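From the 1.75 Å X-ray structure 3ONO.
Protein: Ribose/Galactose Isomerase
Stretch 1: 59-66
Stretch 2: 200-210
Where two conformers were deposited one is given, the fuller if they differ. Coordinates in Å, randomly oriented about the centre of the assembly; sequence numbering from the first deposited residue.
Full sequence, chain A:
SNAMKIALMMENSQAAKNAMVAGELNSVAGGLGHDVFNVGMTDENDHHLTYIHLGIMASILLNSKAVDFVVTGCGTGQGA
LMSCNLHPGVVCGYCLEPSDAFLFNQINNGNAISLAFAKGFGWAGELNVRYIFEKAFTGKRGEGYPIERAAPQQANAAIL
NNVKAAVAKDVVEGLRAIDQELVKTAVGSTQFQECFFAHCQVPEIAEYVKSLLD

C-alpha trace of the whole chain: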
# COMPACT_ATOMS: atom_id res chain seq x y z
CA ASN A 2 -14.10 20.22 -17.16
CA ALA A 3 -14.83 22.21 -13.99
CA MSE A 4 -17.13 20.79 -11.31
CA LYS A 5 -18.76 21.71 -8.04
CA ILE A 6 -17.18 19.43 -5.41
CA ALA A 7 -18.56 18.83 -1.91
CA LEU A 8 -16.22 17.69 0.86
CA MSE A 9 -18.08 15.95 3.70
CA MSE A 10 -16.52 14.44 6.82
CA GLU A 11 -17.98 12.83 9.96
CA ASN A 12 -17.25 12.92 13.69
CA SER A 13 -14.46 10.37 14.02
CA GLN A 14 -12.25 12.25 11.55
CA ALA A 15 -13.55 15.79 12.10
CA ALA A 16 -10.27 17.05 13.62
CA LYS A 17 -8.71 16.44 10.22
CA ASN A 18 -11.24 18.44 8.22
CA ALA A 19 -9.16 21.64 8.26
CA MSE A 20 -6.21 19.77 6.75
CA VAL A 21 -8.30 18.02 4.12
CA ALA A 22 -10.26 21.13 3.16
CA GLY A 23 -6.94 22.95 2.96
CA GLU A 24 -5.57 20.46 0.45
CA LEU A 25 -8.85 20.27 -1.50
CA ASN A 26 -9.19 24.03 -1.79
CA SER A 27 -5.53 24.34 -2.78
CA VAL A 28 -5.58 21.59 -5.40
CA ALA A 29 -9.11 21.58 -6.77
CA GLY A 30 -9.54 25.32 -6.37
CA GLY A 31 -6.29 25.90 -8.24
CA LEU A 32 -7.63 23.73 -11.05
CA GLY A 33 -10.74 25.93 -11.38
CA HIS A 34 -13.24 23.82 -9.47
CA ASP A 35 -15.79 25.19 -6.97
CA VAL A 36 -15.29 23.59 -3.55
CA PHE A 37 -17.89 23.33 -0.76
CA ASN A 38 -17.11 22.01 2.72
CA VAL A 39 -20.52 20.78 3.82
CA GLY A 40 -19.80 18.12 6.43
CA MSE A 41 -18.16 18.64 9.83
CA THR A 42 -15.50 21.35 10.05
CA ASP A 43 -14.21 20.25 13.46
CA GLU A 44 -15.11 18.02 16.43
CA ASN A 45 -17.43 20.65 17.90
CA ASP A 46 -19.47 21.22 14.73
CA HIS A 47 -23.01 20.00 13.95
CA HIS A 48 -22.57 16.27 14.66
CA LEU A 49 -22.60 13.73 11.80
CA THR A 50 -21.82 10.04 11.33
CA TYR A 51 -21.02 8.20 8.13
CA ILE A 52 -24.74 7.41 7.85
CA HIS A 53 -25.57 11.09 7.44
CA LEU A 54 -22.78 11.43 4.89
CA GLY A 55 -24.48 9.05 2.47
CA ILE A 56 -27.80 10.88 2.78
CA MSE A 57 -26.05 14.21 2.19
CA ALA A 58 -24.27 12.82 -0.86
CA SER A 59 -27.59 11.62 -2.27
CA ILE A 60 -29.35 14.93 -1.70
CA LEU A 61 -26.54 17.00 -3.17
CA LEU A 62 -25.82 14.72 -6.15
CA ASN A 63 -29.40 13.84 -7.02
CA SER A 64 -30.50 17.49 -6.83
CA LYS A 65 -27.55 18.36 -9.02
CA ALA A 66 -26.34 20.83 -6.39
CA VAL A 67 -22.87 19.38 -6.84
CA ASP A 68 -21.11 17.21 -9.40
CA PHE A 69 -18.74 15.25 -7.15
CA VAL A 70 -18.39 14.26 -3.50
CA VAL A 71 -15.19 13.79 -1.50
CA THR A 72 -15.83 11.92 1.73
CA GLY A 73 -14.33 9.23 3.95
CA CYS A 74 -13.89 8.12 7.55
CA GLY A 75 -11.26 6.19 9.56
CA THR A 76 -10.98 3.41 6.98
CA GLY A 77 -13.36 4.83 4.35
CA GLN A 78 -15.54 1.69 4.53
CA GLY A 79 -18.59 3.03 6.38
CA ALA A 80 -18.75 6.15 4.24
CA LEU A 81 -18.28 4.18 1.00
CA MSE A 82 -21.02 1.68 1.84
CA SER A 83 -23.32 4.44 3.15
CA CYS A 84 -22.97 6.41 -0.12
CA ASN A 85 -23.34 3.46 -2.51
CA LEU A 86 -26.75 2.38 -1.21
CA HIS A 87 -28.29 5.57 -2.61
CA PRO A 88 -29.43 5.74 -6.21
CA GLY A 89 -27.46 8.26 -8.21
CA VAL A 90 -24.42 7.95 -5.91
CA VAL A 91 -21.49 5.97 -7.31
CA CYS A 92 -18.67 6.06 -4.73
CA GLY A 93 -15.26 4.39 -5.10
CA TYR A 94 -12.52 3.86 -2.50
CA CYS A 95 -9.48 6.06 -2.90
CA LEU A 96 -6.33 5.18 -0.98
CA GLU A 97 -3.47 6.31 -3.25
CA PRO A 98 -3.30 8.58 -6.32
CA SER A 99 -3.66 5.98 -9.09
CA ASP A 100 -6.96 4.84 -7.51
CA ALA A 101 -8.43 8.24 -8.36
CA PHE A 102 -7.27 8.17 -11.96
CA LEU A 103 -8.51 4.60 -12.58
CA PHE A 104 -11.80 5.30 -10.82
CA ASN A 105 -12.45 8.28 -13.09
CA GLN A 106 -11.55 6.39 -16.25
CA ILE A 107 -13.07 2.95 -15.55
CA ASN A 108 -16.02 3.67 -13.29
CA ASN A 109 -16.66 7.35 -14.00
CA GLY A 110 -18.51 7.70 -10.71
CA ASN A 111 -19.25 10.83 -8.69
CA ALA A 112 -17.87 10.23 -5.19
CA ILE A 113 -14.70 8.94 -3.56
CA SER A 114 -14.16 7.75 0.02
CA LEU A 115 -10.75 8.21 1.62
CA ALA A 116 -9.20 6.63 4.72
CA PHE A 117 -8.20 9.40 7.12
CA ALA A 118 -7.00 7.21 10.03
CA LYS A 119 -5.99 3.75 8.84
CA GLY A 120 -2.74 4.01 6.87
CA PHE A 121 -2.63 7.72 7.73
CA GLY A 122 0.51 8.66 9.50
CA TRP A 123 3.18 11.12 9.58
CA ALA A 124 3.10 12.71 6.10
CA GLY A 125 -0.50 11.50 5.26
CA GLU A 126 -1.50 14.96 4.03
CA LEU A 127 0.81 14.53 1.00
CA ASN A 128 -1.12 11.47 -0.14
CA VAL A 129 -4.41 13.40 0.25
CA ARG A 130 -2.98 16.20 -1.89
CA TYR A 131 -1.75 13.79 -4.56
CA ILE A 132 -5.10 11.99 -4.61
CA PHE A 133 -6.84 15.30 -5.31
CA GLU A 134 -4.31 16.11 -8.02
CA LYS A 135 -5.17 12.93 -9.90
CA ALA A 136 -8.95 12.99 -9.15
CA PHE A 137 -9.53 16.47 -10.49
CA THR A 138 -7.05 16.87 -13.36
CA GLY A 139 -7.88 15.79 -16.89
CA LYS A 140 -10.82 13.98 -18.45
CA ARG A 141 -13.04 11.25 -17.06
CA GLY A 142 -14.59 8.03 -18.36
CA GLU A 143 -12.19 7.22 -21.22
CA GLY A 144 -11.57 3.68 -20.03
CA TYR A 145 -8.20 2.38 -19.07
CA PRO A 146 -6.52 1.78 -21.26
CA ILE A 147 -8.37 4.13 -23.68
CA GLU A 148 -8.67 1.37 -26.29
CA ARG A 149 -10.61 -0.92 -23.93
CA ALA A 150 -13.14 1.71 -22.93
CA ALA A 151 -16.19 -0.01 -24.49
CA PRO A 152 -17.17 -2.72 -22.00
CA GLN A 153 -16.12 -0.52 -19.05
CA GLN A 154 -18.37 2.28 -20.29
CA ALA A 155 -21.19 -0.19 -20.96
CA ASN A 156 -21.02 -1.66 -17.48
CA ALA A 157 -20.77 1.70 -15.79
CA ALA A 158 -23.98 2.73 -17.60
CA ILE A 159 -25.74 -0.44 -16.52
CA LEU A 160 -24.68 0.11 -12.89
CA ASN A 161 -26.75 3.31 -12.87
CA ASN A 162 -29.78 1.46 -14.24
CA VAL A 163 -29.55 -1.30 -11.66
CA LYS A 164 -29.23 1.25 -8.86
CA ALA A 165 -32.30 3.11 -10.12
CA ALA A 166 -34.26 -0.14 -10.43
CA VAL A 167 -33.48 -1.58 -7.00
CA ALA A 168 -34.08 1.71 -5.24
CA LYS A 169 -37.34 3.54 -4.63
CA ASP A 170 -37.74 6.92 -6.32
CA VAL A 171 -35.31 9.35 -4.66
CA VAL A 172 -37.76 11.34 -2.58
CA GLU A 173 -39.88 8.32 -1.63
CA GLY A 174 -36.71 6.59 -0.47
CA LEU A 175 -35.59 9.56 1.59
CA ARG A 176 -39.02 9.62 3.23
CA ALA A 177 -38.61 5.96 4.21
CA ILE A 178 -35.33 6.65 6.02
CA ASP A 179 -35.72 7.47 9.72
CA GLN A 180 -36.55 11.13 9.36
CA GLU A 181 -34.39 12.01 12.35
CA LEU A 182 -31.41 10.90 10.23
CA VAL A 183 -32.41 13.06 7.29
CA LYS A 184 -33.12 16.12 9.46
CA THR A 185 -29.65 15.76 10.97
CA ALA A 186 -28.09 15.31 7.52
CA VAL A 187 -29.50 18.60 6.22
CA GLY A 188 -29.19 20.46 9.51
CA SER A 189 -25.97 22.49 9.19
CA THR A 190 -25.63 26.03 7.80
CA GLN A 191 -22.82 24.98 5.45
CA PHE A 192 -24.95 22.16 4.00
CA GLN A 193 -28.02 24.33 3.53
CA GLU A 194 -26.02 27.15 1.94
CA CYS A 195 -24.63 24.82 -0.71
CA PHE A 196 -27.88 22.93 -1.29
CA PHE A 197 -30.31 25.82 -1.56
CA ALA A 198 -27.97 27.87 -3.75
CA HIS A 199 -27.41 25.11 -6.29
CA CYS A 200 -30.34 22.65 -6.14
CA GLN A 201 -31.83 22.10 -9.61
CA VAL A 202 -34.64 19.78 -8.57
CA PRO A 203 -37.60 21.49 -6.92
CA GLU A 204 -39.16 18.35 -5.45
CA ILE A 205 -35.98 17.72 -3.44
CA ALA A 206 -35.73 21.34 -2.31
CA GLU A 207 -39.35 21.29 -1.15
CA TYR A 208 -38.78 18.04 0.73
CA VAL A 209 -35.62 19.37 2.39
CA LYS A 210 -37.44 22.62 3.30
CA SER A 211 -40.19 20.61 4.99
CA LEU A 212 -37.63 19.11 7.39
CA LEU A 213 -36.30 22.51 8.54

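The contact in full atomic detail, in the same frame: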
# COMPACT_ATOMS: atom_id res chain seq x y z
N SER A 59 -26.42 11.83 -1.40
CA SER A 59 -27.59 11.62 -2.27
C SER A 59 -28.31 12.94 -2.55
O SER A 59 -28.61 13.26 -3.70
CB SER A 59 -28.60 10.62 -1.69
OG SER A 59 -29.73 10.51 -2.56
N ILE A 60 -28.56 13.71 -1.50
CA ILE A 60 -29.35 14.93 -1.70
C ILE A 60 -28.60 15.90 -2.61
O ILE A 60 -29.18 16.45 -3.56
CB ILE A 60 -29.72 15.59 -0.37
CG1 ILE A 60 -30.73 14.68 0.36
CG2 ILE A 60 -30.33 16.99 -0.61
CD1 ILE A 60 -30.97 15.04 1.81
N LEU A 61 -27.30 16.06 -2.37
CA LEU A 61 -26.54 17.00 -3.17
C LEU A 61 -26.32 16.52 -4.60
O LEU A 61 -26.34 17.32 -5.52
CB LEU A 61 -25.22 17.36 -2.49
CG LEU A 61 -25.28 18.10 -1.15
CD1 LEU A 61 -23.89 18.28 -0.54
CD2 LEU A 61 -25.96 19.47 -1.29
N LEU A 62 -26.08 15.22 -4.79
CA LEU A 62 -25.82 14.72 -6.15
C LEU A 62 -27.12 14.58 -6.93
O LEU A 62 -27.21 14.98 -8.09
CB LEU A 62 -25.06 13.38 -6.12
CG LEU A 62 -23.59 13.52 -5.71
CD1 LEU A 62 -23.03 12.18 -5.27
CD2 LEU A 62 -22.73 14.12 -6.83
N ASN A 63 -28.15 14.03 -6.31
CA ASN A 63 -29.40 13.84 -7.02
C ASN A 63 -30.12 15.15 -7.35
O ASN A 63 -30.90 15.20 -8.29
CB ASN A 63 -30.32 12.89 -6.25
CG ASN A 63 -29.91 11.45 -6.43
OD1 ASN A 63 -29.76 11.01 -7.57
ND2 ASN A 63 -29.70 10.72 -5.34
N SER A 64 -29.84 16.20 -6.58
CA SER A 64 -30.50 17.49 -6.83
C SER A 64 -29.65 18.29 -7.80
O SER A 64 -30.00 19.40 -8.20
CB SER A 64 -30.63 18.27 -5.53
OG SER A 64 -29.35 18.74 -5.11
N LYS A 65 -28.51 17.71 -8.16
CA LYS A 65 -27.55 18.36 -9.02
C LYS A 65 -26.90 19.60 -8.41
O LYS A 65 -26.30 20.40 -9.12
CB LYS A 65 -28.14 18.64 -10.39
CG LYS A 65 -28.62 17.39 -11.10
CD LYS A 65 -29.12 17.72 -12.49
CE LYS A 65 -29.93 16.57 -13.10
NZ LYS A 65 -30.54 16.98 -14.41
N ALA A 66 -27.00 19.74 -7.09
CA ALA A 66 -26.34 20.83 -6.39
C ALA A 66 -24.83 20.77 -6.53
O ALA A 66 -24.16 21.80 -6.59
CB ALA A 66 -26.73 20.85 -4.92
N CYS A 200 -29.37 23.69 -5.82
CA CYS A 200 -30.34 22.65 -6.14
C CYS A 200 -31.07 22.94 -7.45
O CYS A 200 -31.56 24.05 -7.65
CB CYS A 200 -31.36 22.49 -5.01
SG CYS A 200 -32.73 21.37 -5.37
N GLN A 201 -31.15 21.94 -8.32
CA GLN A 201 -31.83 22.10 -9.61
C GLN A 201 -33.10 21.28 -9.69
O GLN A 201 -33.72 21.20 -10.74
CB GLN A 201 -30.92 21.68 -10.75
CG GLN A 201 -29.61 22.42 -10.83
CD GLN A 201 -28.99 22.29 -12.20
OE1 GLN A 201 -29.70 22.11 -13.20
NE2 GLN A 201 -27.66 22.39 -12.27
N VAL A 202 -33.48 20.66 -8.58
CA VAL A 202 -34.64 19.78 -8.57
C VAL A 202 -35.65 20.21 -7.50
O VAL A 202 -35.49 19.92 -6.32
CB VAL A 202 -34.22 18.33 -8.30
CG1 VAL A 202 -35.45 17.42 -8.27
CG2 VAL A 202 -33.22 17.88 -9.34
N PRO A 203 -36.71 20.91 -7.92
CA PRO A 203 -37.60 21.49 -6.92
C PRO A 203 -38.19 20.49 -5.93
O PRO A 203 -38.37 20.86 -4.76
CB PRO A 203 -38.72 22.11 -7.77
CG PRO A 203 -38.00 22.53 -9.02
CD PRO A 203 -36.98 21.43 -9.27
N GLU A 204 -38.52 19.28 -6.36
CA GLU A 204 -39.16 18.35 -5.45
C GLU A 204 -38.24 18.06 -4.25
O GLU A 204 -38.71 17.92 -3.11
CB GLU A 204 -39.57 17.04 -6.12
CG GLU A 204 -40.36 16.14 -5.15
CD GLU A 204 -40.73 14.76 -5.70
OE1 GLU A 204 -40.14 14.34 -6.72
OE2 GLU A 204 -41.62 14.10 -5.08
N ILE A 205 -36.94 17.97 -4.51
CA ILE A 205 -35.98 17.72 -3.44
C ILE A 205 -35.86 18.94 -2.52
O ILE A 205 -35.90 18.80 -1.30
CB ILE A 205 -34.61 17.32 -4.00
CG1 ILE A 205 -34.75 16.05 -4.84
CG2 ILE A 205 -33.62 17.11 -2.85
CD1 ILE A 205 -33.42 15.52 -5.39
N ALA A 206 -35.77 20.12 -3.11
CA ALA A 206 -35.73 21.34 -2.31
C ALA A 206 -36.96 21.44 -1.40
O ALA A 206 -36.84 21.72 -0.21
CB ALA A 206 -35.66 22.55 -3.21
N GLU A 207 -38.14 21.19 -1.95
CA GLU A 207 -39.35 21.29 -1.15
C GLU A 207 -39.35 20.27 -0.02
O GLU A 207 -39.76 20.58 1.10
CB GLU A 207 -40.60 21.15 -2.02
CG GLU A 207 -40.91 22.41 -2.83
CD GLU A 207 -41.06 23.66 -1.96
OE1 GLU A 207 -41.90 23.65 -1.04
OE2 GLU A 207 -40.31 24.64 -2.19
N TYR A 208 -38.86 19.06 -0.30
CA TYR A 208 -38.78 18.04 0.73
C TYR A 208 -37.81 18.46 1.82
O TYR A 208 -38.13 18.37 3.01
CB TYR A 208 -38.34 16.69 0.14
CG TYR A 208 -37.93 15.70 1.20
CD1 TYR A 208 -38.86 15.18 2.09
CD2 TYR A 208 -36.60 15.27 1.30
CE1 TYR A 208 -38.49 14.28 3.07
CE2 TYR A 208 -36.22 14.36 2.27
CZ TYR A 208 -37.16 13.86 3.15
OH TYR A 208 -36.80 12.97 4.12
N VAL A 209 -36.61 18.90 1.43
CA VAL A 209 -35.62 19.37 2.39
C VAL A 209 -36.19 20.52 3.24
O VAL A 209 -36.09 20.51 4.46
CB VAL A 209 -34.31 19.78 1.72
CG1 VAL A 209 -33.38 20.46 2.73
CG2 VAL A 209 -33.63 18.55 1.10
N LYS A 210 -36.81 21.50 2.58
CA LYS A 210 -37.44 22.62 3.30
C LYS A 210 -38.42 22.15 4.38
O LYS A 210 -38.45 22.70 5.49
CB LYS A 210 -38.16 23.56 2.33
CG LYS A 210 -37.23 24.45 1.53
CD LYS A 210 -37.97 25.50 0.69
CE LYS A 210 -36.96 26.33 -0.11
NZ LYS A 210 -37.54 27.58 -0.68
O HOH W 1 -26.31 23.25 -9.93

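The end of one helix, residues 59-63, meets the start of another, residues 203-210. Their axes run nearly antiparallel, at 153°, and come no closer than 10.5 Å. The turn after the first helix and the residues before the second approach more tightly: the CA atoms of Ala-66 and Cys-200 lie 4.4 Å apart.

One direct hydrogen bond joins the stretches. Gln-201 N donates to Ser-64 O at 2.8 Å, with a nearly straight angle of 164°. The helix has ended at this point, and Ser-64 O accepts no bond within its own stretch. Lys-65 takes positive phi in a Schellman motif, and its N bonds back to Leu-62 O at 3.0 Å. A water adds a second link, donating to Lys-65 O (3.0 Å) and accepting from Gln-201 NE2 (2.8 Å).

Apolar side chains meet between the helices. Ile-60 CG2 lies 4.0 Å from both Ile-205 CG2 and Val-209 CG2. Ile-205 and Val-209 are one helical turn apart, so both point toward the first stretch.

Other van der Waals contacts pack against the end of the first helix. Ile-205 CD1 reaches Ser-64 CA at 3.8 Å. Val-202 CG2 packs against Asn-63 O at 3.7 Å.

Ser-64 CB touches Cys-200 SG at 3.7 Å. The polar atoms of both side chains bond within their own stretches: Ser-64 OG donates to Ile-60 O at 2.8 Å, and Cys-200 SG accepts from Val-202 N at 3.4 Å.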